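Local coordinates for nitrogen regulatory protein P-II (Thiomonas arsenitoxydans, PDB 5D4P), which binds adenine nucleotides as a trimeric PII-like protein, crystallised here with ADP and bicarbonate, and probably regulates other proteins in response to these ligands, at the interface of chains A and B. Numbering follows the deposited sequence. Chains: chain A/B, Putative Nitrogen regulatory protein P-II GlnB.

The interface of chains A and B. Residues chain A 102, 105; chain B 47, 86, 91-93.
The carbonyl oxygen of B:Gly91 is gripped twice, by A:Arg102 directly and by a water that the same guanidinium holds, in a subunit interface typical of the trimeric PII family, where A:Lys105, B:Ser47 and B:Gly91 put parts of the ADP site on both subunits. It illustrates how a backbone carbonyl can anchor a neighbouring subunit without help from its own side chain. NH2 of A:Arg102 gives a nearly straight hydrogen bond of 2.9 Å to B:Gly91 O (169° at the hydrogen), directed at a carbonyl lone pair and lying in the guanidinium plane. NH1 of A:Arg102 meets the oxygen of water 1 at 2.7 Å, and this water oxygen lies 2.8 Å from B:Gly91 O. NH2 directly and NH1 through the water thus both lead to one backbone acceptor just ahead of strand 92-100, which should fix the rotation of the guanidinium. A bend at chi3 (-62°) carries the group to this position, its edge beside CA of B:Val92. NH1 of A:Arg102 also passes 3.7 Å from CB of B:Phe86, near the end of helix 72-88, the two side chains crossing almost perpendicularly. From within chain A, CD of A:Lys105 sits over the centre of one guanidinium face. Replacing A:Arg102 by an alanine would probably loosen the subunit contact, since both the direct bond and the water-mediated link to B:Gly91 would go. A:Lys105, CG anti to its backbone N (chi1 -175°), runs on obliquely, CE of A:Lys105 packing 3.7 Å from CG1 of B:Val92. Its last torsion turns NZ of A:Lys105 to 3.8 Å from CB of the incompletely modelled B:Ser47.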
ATOM      1  N   ARG A 102       5.802 -15.316   9.874  1.00 35.90           N
ATOM      2  CA  ARG A 102       6.434 -15.290  11.198  1.00 35.98           C
ATOM      3  C   ARG A 102       5.544 -14.622  12.241  1.00 29.13           C
ATOM      4  O   ARG A 102       5.654 -13.428  12.470  1.00 32.62           O
ATOM      5  CB  ARG A 102       7.779 -14.545  11.146  1.00 36.23           C
ATOM      6  CG  ARG A 102       8.841 -15.145  10.219  1.00 33.38           C
ATOM      7  CD  ARG A 102       9.987 -14.155   9.938  1.00 30.76           C
ATOM      8  NE  ARG A 102       9.504 -12.953   9.255  1.00 32.04           N
ATOM      9  CZ  ARG A 102      10.246 -11.886   8.987  1.00 39.14           C
ATOM     10  NH1 ARG A 102      11.527 -11.874   9.317  1.00 29.31           N
ATOM     11  NH2 ARG A 102       9.713 -10.839   8.359  1.00 41.64           N
ATOM     12  N   LYS A 105       7.009 -12.323  15.125  1.00 33.02           N
ATOM     13  CA  LYS A 105       7.577 -11.052  14.703  1.00 29.68           C
ATOM     14  C   LYS A 105       6.560  -9.917  14.889  1.00 33.67           C
ATOM     15  O   LYS A 105       6.933  -8.735  14.968  1.00 29.68           O
ATOM     16  CB  LYS A 105       8.039 -11.112  13.252  1.00 35.49           C
ATOM     17  CG  LYS A 105       8.740  -9.821  12.835  1.00 37.89           C
ATOM     18  CD  LYS A 105       9.625 -10.027  11.644  1.00 33.64           C
ATOM     19  CE  LYS A 105      10.420  -8.786  11.378  1.00 39.34           C
ATOM     20  NZ  LYS A 105      11.417  -8.587  12.444  1.00 51.01           N
TER
ATOM     21  N   SER B  47      11.643  -4.253  14.835  1.00 54.71           N
ATOM     22  CA  SER B  47      11.780  -5.103  16.022  1.00 58.44           C
ATOM     23  C   SER B  47      12.924  -4.692  16.935  1.00 61.45           C
ATOM     24  O   SER B  47      12.885  -4.964  18.131  1.00 72.98           O
ATOM     25  CB  SER B  47      11.976  -6.573  15.602  1.00 56.74           C
ATOM     26  N   PHE B  86      15.330 -13.123   5.014  1.00 44.09           N
ATOM     27  CA  PHE B  86      14.765 -12.478   6.195  1.00 43.54           C
ATOM     28  C   PHE B  86      15.176 -13.154   7.506  1.00 41.96           C
ATOM     29  O   PHE B  86      14.928 -12.620   8.586  1.00 44.55           O
ATOM     30  CB  PHE B  86      13.240 -12.410   6.092  1.00 40.63           C
ATOM     31  CG  PHE B  86      12.753 -11.358   5.137  1.00 44.61           C
ATOM     32  CD1 PHE B  86      12.970 -10.012   5.406  1.00 39.07           C
ATOM     33  CD2 PHE B  86      12.084 -11.705   3.976  1.00 46.57           C
ATOM     34  CE1 PHE B  86      12.540  -9.048   4.540  1.00 33.96           C
ATOM     35  CE2 PHE B  86      11.640 -10.733   3.105  1.00 47.38           C
ATOM     36  CZ  PHE B  86      11.870  -9.406   3.383  1.00 37.75           C
ATOM     37  N   GLY B  91      13.184  -6.505   7.671  1.00 35.31           N
ATOM     38  CA  GLY B  91      12.049  -6.358   6.777  1.00 28.54           C
ATOM     39  C   GLY B  91      10.931  -7.375   6.986  1.00 27.53           C
ATOM     40  O   GLY B  91      11.046  -8.302   7.802  1.00 31.52           O
ATOM     41  N   VAL B  92       9.841  -7.196   6.248  1.00 25.86           N
ATOM     42  CA  VAL B  92       8.652  -8.032   6.403  1.00 27.00           C
ATOM     43  C   VAL B  92       7.973  -8.275   5.048  1.00 31.53           C
ATOM     44  O   VAL B  92       8.224  -7.558   4.077  1.00 32.40           O
ATOM     45  CB  VAL B  92       7.640  -7.399   7.385  1.00 31.00           C
ATOM     46  CG1 VAL B  92       8.194  -7.380   8.836  1.00 23.97           C
ATOM     47  CG2 VAL B  92       7.252  -6.005   6.911  1.00 23.50           C
ATOM     48  N   VAL B  93       7.155  -9.324   4.984  1.00 30.35           N
ATOM     49  CA  VAL B  93       6.365  -9.645   3.809  1.00 33.38           C
ATOM     50  C   VAL B  93       4.888  -9.754   4.187  1.00 33.84           C
ATOM     51  O   VAL B  93       4.543 -10.487   5.108  1.00 33.86           O
ATOM     52  CB  VAL B  93       6.833 -10.981   3.162  1.00 32.89           C
ATOM     53  CG1 VAL B  93       6.009 -11.284   1.923  1.00 35.86           C
ATOM     54  CG2 VAL B  93       8.307 -10.917   2.814  1.00 27.25           C
TER
HETATM   55  O   HOH W   1      13.113  -9.662   9.007  1.00 47.77           O